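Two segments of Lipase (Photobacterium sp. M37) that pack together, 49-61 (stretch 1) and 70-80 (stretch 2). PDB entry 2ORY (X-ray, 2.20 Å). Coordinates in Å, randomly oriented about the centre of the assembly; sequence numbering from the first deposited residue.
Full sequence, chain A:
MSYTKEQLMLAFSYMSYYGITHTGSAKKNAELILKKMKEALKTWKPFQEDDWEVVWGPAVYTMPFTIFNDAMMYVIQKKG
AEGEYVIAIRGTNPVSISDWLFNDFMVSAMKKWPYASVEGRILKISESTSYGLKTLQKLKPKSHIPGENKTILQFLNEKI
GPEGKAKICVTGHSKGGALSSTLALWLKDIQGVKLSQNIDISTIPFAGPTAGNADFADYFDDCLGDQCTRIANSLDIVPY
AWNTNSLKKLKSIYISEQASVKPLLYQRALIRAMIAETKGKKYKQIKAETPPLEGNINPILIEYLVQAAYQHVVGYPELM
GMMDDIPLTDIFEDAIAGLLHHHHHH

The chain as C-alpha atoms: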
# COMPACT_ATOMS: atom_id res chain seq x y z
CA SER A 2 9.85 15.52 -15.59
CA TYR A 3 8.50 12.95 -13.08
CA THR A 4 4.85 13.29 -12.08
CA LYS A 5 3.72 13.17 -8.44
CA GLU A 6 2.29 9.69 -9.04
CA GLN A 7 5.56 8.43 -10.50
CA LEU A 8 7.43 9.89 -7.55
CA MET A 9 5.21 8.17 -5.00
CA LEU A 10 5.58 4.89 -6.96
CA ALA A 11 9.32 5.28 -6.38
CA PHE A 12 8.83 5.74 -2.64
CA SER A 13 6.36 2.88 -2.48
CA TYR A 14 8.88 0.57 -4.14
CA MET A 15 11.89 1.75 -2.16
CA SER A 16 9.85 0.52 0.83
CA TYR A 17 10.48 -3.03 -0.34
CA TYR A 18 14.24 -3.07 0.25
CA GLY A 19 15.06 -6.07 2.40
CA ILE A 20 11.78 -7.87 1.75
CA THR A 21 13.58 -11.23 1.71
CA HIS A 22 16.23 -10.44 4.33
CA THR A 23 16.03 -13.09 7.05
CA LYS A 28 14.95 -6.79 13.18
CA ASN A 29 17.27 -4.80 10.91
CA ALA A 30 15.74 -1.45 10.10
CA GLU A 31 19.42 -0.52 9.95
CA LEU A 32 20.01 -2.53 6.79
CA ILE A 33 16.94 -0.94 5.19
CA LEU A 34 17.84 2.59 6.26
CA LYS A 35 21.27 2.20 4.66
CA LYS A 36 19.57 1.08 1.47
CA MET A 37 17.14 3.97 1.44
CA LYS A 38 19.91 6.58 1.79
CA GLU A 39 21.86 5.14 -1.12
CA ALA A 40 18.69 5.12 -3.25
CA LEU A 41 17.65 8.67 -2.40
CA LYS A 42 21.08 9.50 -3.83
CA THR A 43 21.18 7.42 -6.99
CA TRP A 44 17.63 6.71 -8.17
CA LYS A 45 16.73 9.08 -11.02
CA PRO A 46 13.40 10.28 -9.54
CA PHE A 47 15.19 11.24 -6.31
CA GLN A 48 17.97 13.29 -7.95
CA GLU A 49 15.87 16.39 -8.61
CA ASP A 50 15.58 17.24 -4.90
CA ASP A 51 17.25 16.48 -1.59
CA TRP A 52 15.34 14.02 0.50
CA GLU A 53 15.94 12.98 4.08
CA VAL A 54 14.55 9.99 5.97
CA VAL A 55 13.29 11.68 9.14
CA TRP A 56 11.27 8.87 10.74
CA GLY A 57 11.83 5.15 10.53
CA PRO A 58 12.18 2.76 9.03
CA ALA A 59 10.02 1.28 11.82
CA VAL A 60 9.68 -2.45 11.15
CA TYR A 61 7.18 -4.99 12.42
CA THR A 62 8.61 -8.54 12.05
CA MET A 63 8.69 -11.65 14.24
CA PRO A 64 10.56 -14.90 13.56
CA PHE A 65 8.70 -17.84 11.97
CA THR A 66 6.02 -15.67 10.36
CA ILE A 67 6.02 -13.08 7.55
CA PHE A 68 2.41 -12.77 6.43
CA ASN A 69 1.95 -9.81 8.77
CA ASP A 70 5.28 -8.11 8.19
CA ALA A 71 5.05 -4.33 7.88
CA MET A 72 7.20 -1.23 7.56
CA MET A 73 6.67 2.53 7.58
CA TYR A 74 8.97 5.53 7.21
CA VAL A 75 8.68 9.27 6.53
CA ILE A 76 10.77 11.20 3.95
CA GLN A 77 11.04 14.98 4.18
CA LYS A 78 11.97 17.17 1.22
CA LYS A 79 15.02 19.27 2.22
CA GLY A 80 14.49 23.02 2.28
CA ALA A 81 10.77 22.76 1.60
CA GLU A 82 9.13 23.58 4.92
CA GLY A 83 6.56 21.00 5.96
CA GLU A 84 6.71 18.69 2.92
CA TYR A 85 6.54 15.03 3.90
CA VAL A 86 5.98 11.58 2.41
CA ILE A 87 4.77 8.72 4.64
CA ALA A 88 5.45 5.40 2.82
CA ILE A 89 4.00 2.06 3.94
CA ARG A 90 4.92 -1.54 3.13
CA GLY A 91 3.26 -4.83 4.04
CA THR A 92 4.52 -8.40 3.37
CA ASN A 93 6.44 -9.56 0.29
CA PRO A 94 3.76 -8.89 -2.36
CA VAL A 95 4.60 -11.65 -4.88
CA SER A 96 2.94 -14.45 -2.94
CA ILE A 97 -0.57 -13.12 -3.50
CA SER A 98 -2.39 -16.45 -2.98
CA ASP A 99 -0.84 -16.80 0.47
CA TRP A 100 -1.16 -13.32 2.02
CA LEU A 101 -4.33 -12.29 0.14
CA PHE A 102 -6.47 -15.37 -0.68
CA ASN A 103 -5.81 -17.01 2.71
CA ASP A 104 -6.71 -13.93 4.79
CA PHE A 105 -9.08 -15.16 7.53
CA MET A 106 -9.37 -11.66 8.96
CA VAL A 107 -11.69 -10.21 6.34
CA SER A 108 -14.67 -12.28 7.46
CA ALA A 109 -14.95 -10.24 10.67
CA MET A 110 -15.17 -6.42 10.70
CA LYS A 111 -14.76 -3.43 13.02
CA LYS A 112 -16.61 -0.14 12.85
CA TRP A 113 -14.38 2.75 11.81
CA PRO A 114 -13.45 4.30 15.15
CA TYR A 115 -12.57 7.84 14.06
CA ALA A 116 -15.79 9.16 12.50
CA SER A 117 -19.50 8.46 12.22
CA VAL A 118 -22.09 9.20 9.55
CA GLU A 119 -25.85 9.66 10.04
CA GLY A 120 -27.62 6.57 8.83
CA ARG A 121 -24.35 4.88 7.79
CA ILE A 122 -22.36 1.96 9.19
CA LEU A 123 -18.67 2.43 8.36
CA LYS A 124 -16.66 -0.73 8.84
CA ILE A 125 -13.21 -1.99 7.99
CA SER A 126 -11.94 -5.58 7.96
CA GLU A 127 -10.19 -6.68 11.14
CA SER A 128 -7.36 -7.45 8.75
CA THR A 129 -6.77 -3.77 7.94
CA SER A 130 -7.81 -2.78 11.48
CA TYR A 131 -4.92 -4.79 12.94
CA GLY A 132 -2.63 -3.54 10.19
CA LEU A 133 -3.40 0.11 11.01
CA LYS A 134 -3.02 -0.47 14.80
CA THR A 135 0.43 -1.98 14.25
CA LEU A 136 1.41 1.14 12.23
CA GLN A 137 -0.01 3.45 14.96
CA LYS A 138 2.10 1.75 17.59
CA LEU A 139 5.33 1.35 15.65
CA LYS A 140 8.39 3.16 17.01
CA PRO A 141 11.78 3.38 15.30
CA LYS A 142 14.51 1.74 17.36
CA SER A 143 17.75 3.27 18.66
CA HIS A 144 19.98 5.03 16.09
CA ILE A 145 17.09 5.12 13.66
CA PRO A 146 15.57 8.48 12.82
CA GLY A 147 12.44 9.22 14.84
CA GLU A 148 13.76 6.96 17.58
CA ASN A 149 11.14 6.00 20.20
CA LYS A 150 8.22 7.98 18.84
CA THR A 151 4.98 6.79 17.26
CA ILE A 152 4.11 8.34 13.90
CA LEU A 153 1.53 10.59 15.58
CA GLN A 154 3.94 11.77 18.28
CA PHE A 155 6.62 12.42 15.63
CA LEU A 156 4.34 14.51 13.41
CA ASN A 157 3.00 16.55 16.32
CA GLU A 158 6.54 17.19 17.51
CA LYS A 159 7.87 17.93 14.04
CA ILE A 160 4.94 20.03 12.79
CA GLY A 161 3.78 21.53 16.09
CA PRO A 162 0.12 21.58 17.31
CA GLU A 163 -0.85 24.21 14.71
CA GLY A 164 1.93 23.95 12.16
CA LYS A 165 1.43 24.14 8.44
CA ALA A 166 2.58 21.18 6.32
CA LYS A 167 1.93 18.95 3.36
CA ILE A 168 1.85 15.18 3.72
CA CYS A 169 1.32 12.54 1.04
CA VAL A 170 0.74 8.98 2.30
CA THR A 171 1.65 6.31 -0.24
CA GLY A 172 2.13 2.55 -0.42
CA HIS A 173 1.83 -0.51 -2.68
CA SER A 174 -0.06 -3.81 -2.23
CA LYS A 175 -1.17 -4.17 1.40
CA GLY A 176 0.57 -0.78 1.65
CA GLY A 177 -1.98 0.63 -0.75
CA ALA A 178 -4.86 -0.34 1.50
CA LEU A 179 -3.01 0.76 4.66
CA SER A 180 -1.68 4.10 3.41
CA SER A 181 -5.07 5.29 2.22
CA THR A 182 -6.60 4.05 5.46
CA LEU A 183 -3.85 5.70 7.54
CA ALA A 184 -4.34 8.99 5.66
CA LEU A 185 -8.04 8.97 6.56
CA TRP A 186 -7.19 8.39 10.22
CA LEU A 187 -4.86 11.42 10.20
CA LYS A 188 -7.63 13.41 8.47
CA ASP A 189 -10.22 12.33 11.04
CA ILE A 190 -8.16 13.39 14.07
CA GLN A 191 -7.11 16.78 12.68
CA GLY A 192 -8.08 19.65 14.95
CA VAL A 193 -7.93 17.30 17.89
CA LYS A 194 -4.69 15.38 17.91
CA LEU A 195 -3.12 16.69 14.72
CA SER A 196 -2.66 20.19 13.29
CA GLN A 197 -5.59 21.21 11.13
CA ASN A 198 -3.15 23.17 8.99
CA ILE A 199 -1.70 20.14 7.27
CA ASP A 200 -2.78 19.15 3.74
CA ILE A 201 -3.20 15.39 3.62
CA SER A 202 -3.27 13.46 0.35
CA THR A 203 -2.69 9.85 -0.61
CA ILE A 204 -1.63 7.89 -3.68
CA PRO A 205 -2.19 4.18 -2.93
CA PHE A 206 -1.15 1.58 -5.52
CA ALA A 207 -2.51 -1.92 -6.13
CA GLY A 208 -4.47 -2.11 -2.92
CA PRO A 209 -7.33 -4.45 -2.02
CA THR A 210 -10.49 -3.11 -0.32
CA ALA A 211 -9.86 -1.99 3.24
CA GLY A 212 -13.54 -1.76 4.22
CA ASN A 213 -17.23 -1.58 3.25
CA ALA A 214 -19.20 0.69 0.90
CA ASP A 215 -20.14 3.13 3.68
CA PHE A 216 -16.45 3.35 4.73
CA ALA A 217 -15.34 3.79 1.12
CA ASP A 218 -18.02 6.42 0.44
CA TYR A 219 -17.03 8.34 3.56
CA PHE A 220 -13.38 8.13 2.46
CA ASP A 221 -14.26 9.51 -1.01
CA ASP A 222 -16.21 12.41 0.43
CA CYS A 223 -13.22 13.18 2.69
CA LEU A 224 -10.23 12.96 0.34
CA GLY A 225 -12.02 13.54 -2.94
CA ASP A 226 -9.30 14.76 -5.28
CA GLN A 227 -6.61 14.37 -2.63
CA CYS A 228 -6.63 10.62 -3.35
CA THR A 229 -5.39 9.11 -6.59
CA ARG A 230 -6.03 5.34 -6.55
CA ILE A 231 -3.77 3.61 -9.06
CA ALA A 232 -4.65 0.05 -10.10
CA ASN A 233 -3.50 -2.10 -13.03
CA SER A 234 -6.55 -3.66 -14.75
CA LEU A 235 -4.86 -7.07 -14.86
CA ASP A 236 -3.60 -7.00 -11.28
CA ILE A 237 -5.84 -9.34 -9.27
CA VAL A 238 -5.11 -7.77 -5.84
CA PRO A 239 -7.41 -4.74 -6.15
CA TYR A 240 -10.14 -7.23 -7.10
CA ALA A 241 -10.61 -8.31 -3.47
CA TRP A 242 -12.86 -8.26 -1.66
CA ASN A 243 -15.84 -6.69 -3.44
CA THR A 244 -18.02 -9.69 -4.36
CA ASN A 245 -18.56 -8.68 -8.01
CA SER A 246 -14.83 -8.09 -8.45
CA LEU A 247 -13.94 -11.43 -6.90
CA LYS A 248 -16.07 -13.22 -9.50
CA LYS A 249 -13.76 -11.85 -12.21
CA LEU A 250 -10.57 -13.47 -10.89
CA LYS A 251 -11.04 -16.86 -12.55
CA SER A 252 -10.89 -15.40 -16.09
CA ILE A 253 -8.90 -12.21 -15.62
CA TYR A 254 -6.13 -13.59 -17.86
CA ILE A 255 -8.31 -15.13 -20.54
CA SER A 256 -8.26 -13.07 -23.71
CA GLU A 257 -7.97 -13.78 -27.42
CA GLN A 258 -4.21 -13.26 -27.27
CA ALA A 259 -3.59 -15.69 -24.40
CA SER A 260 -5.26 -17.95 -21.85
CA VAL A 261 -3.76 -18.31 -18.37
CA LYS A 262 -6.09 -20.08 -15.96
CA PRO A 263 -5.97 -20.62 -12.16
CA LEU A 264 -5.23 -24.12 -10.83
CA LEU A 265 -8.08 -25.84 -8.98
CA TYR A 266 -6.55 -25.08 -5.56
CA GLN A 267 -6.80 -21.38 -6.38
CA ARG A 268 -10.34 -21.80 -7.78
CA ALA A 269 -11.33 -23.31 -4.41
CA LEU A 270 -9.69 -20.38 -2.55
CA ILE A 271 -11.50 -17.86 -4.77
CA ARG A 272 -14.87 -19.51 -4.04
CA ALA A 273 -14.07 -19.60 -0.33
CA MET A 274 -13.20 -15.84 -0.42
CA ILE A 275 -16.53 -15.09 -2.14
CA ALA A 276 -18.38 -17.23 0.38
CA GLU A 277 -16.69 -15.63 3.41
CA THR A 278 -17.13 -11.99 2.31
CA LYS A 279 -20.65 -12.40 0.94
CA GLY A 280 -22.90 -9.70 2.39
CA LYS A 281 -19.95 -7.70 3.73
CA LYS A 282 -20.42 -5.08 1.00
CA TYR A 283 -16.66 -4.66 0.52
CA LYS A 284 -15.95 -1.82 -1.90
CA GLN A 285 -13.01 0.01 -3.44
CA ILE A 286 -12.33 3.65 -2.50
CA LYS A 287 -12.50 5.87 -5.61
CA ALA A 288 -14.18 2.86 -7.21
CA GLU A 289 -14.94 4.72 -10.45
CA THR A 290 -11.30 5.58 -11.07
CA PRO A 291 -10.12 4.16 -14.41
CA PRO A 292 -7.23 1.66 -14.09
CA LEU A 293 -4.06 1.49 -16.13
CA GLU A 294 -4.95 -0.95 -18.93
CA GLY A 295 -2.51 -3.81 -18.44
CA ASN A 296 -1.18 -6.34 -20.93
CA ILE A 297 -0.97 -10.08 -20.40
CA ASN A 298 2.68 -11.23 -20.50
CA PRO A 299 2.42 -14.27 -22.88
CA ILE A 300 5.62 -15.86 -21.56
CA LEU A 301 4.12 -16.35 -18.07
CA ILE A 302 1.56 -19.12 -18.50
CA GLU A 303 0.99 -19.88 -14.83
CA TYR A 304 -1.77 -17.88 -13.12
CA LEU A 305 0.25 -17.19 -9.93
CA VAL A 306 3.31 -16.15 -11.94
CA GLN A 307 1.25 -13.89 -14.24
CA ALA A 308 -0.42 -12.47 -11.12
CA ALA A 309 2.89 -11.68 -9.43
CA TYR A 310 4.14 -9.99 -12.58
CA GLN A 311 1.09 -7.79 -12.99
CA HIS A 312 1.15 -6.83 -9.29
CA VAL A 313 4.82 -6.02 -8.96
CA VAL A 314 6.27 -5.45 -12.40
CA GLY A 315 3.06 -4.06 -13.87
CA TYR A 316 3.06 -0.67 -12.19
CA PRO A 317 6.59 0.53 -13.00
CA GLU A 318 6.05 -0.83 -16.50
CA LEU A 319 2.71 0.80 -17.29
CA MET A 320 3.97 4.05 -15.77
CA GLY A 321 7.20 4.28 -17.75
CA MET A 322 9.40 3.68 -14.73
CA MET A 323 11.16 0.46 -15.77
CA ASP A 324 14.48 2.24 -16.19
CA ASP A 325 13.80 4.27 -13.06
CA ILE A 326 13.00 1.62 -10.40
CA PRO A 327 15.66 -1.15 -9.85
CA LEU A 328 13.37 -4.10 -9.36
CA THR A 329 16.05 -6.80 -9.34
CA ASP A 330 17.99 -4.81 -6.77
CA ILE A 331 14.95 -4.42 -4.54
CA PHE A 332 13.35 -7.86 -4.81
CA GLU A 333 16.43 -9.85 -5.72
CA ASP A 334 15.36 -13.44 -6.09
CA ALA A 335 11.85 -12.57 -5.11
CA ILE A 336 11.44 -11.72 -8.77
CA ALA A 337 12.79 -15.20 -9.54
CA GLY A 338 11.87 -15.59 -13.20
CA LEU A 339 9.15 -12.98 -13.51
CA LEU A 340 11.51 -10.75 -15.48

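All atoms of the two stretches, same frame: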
# COMPACT_ATOMS: atom_id res chain seq x y z
N GLU A 49 16.31 15.03 -8.34
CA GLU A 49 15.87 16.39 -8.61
C GLU A 49 15.62 17.20 -7.34
O GLU A 49 15.27 18.39 -7.41
CB GLU A 49 14.61 16.35 -9.47
CG GLU A 49 14.73 15.43 -10.68
CD GLU A 49 13.53 15.48 -11.59
OE1 GLU A 49 12.39 15.27 -11.11
OE2 GLU A 49 13.72 15.74 -12.80
N ASP A 50 15.79 16.57 -6.19
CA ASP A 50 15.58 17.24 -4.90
C ASP A 50 16.49 16.58 -3.87
O ASP A 50 17.23 15.66 -4.19
CB ASP A 50 14.12 17.10 -4.44
CG ASP A 50 13.13 17.68 -5.43
OD1 ASP A 50 12.96 18.92 -5.46
OD2 ASP A 50 12.51 16.89 -6.18
N ASP A 51 16.44 17.07 -2.64
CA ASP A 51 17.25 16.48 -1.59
C ASP A 51 16.32 15.97 -0.52
O ASP A 51 15.70 16.73 0.23
CB ASP A 51 18.23 17.51 -1.01
CG ASP A 51 19.69 17.15 -1.31
OD1 ASP A 51 20.14 16.06 -0.87
OD2 ASP A 51 20.38 17.96 -1.98
N TRP A 52 16.22 14.65 -0.46
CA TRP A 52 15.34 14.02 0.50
C TRP A 52 16.09 13.52 1.70
O TRP A 52 17.28 13.20 1.62
CB TRP A 52 14.62 12.88 -0.18
CG TRP A 52 13.89 13.30 -1.40
CD1 TRP A 52 14.36 13.32 -2.68
CD2 TRP A 52 12.51 13.69 -1.48
NE1 TRP A 52 13.36 13.68 -3.56
CE2 TRP A 52 12.21 13.92 -2.84
CE3 TRP A 52 11.50 13.87 -0.53
CZ2 TRP A 52 10.95 14.31 -3.28
CZ3 TRP A 52 10.23 14.26 -0.96
CH2 TRP A 52 9.97 14.47 -2.33
N GLU A 53 15.38 13.44 2.82
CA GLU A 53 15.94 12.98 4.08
C GLU A 53 14.95 12.08 4.81
O GLU A 53 13.78 12.43 5.00
CB GLU A 53 16.25 14.20 4.97
CG GLU A 53 16.84 13.86 6.32
CD GLU A 53 18.28 13.39 6.23
OE1 GLU A 53 18.72 12.64 7.14
OE2 GLU A 53 18.99 13.79 5.26
N VAL A 54 15.41 10.90 5.22
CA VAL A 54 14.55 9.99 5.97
C VAL A 54 14.56 10.59 7.37
O VAL A 54 15.60 10.65 8.00
CB VAL A 54 15.14 8.56 6.00
CG1 VAL A 54 14.25 7.64 6.86
CG2 VAL A 54 15.26 8.02 4.58
N VAL A 55 13.40 11.05 7.83
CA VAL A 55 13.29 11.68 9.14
C VAL A 55 12.53 10.85 10.19
O VAL A 55 12.45 11.23 11.36
CB VAL A 55 12.64 13.08 9.01
CG1 VAL A 55 13.59 14.01 8.24
CG2 VAL A 55 11.32 12.98 8.26
N TRP A 56 11.95 9.73 9.78
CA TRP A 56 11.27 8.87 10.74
C TRP A 56 11.26 7.46 10.19
O TRP A 56 10.79 7.23 9.07
CB TRP A 56 9.83 9.30 11.00
CG TRP A 56 9.22 8.48 12.10
CD1 TRP A 56 9.19 8.79 13.43
CD2 TRP A 56 8.49 7.25 11.97
NE1 TRP A 56 8.49 7.85 14.13
CE2 TRP A 56 8.05 6.89 13.26
CE3 TRP A 56 8.18 6.42 10.88
CZ2 TRP A 56 7.29 5.73 13.50
CZ3 TRP A 56 7.42 5.25 11.12
CH2 TRP A 56 6.99 4.92 12.42
N GLY A 57 11.76 6.52 10.98
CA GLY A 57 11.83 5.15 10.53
C GLY A 57 13.10 4.93 9.73
O GLY A 57 13.98 5.80 9.73
N PRO A 58 13.23 3.79 9.04
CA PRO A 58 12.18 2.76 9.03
C PRO A 58 11.83 2.06 10.36
O PRO A 58 12.72 1.63 11.10
CB PRO A 58 12.66 1.78 7.96
CG PRO A 58 14.16 1.90 8.01
CD PRO A 58 14.37 3.40 8.20
N ALA A 59 10.54 1.98 10.65
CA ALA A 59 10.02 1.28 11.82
C ALA A 59 9.50 -0.04 11.22
O ALA A 59 8.62 -0.04 10.35
CB ALA A 59 8.88 2.05 12.45
N VAL A 60 10.05 -1.15 11.69
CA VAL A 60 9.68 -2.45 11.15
C VAL A 60 8.93 -3.33 12.13
O VAL A 60 9.25 -3.35 13.32
CB VAL A 60 10.95 -3.22 10.68
CG1 VAL A 60 10.56 -4.53 10.02
CG2 VAL A 60 11.77 -2.35 9.72
N TYR A 61 7.93 -4.04 11.62
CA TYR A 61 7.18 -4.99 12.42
C TYR A 61 7.50 -6.35 11.79
O TYR A 61 7.12 -6.60 10.65
CB TYR A 61 5.68 -4.75 12.35
CG TYR A 61 4.91 -5.73 13.22
CD1 TYR A 61 4.79 -5.53 14.59
CD2 TYR A 61 4.36 -6.90 12.68
CE1 TYR A 61 4.15 -6.46 15.42
CE2 TYR A 61 3.72 -7.85 13.49
CZ TYR A 61 3.61 -7.62 14.86
OH TYR A 61 2.97 -8.54 15.68
N ASP A 70 4.16 -9.03 8.17
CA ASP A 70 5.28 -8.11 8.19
C ASP A 70 4.79 -6.73 7.77
O ASP A 70 3.82 -6.61 7.03
CB ASP A 70 6.37 -8.56 7.22
CG ASP A 70 7.28 -9.64 7.80
OD1 ASP A 70 7.35 -9.76 9.04
OD2 ASP A 70 7.94 -10.34 7.02
N ALA A 71 5.44 -5.69 8.26
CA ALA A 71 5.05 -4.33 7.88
C ALA A 71 6.19 -3.37 8.12
O ALA A 71 7.08 -3.65 8.93
CB ALA A 71 3.85 -3.91 8.67
N MET A 72 6.17 -2.25 7.42
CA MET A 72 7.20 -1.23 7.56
C MET A 72 6.67 0.14 7.16
O MET A 72 5.90 0.26 6.21
CB MET A 72 8.42 -1.56 6.68
CG MET A 72 9.63 -0.64 6.93
SD MET A 72 9.60 0.98 6.06
CE MET A 72 10.54 0.60 4.63
N MET A 73 7.09 1.17 7.89
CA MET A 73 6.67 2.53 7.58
C MET A 73 7.81 3.49 7.88
O MET A 73 8.57 3.29 8.84
CB MET A 73 5.42 2.92 8.39
CG MET A 73 4.94 4.37 8.18
SD MET A 73 3.33 4.60 8.88
CE MET A 73 3.70 4.38 10.66
N TYR A 74 7.96 4.49 7.02
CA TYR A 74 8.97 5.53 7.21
C TYR A 74 8.41 6.84 6.65
O TYR A 74 7.37 6.85 5.96
CB TYR A 74 10.31 5.17 6.53
CG TYR A 74 10.29 5.08 5.01
CD1 TYR A 74 10.83 6.10 4.24
CD2 TYR A 74 9.70 4.00 4.36
CE1 TYR A 74 10.76 6.05 2.84
CE2 TYR A 74 9.63 3.94 2.97
CZ TYR A 74 10.16 4.97 2.21
OH TYR A 74 10.04 4.96 0.84
N VAL A 75 9.07 7.94 7.00
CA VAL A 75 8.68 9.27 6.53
C VAL A 75 9.88 9.98 5.89
O VAL A 75 10.95 10.07 6.49
CB VAL A 75 8.16 10.13 7.70
CG1 VAL A 75 7.64 11.45 7.17
CG2 VAL A 75 7.08 9.39 8.47
N ILE A 76 9.71 10.47 4.66
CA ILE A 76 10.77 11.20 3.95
C ILE A 76 10.36 12.67 3.94
O ILE A 76 9.20 12.99 3.70
CB ILE A 76 10.91 10.79 2.45
CG1 ILE A 76 10.88 9.27 2.30
CG2 ILE A 76 12.19 11.35 1.87
CD1 ILE A 76 9.46 8.72 2.22
N GLN A 77 11.31 13.55 4.19
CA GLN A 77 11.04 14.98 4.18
C GLN A 77 11.88 15.63 3.10
O GLN A 77 13.08 15.38 3.00
CB GLN A 77 11.39 15.60 5.54
CG GLN A 77 11.24 17.12 5.56
CD GLN A 77 11.62 17.74 6.90
OE1 GLN A 77 11.39 18.93 7.13
NE2 GLN A 77 12.22 16.95 7.78
N LYS A 78 11.25 16.46 2.27
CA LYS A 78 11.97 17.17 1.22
C LYS A 78 12.80 18.29 1.85
O LYS A 78 12.25 19.17 2.51
CB LYS A 78 10.97 17.77 0.23
CG LYS A 78 11.55 18.90 -0.62
CD LYS A 78 11.54 18.58 -2.11
CE LYS A 78 10.12 18.51 -2.65
NZ LYS A 78 10.12 18.39 -4.14
N LYS A 79 14.12 18.25 1.66
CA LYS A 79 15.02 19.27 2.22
C LYS A 79 14.61 20.67 1.78
O LYS A 79 14.12 20.86 0.67
CB LYS A 79 16.47 19.04 1.78
CG LYS A 79 17.19 17.86 2.41
CD LYS A 79 17.38 18.06 3.90
CE LYS A 79 18.62 17.32 4.38
NZ LYS A 79 19.88 17.88 3.81
N GLY A 80 14.84 21.66 2.64
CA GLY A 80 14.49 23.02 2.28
C GLY A 80 13.00 23.30 2.38
O GLY A 80 12.57 24.15 3.16

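The two stretches pair as antiparallel strands, burying 1108 Å² between them. Backbone hydrogen bonds carry the pairing. E53 and Q77 bond reciprocally (E53 N to Q77 O, 3.0 Å; Q77 N to E53 O, 2.8 Å), as do A59 with M73 and Y61 with A71, where Y61 N lies 2.8 Å from A71 O. Between the E53–Q77 and A59–M73 pairs the register slips twice. At the first bulge V75 O accepts from V55 N (3.0 Å) and weakly from W56 N (3.5 Å), while V75 N returns a bond to W56 O (2.8 Å). The second spans G57 and the cis-peptide-linked P58. G57 suits its place doubly: its backbone angles call for glycine, and a CB would clash with M73 O.

Apolar side chains pack on both faces, joined by the polar E53 and Q77 on the W56 side and by K78 on the W52 side. W52, V54 and V60 share one with I76, M72 and K78; W52 CB meets I76 CG2 at 3.5 Å, and the aliphatic CD of K78 covers one face of the indole. On the other, W56 packs its CB against V75 CG2 (3.7 Å) and its CH2 against M73 CE (3.8 Å), and Y61 CB lies 4.2 Å from A71 CB, as expected for directly paired residues.

Charge contributes at the more exposed end, where K78 NZ reaches D50 OD1 in a salt bridge (3.2 Å) whose hydrogen bond is weak.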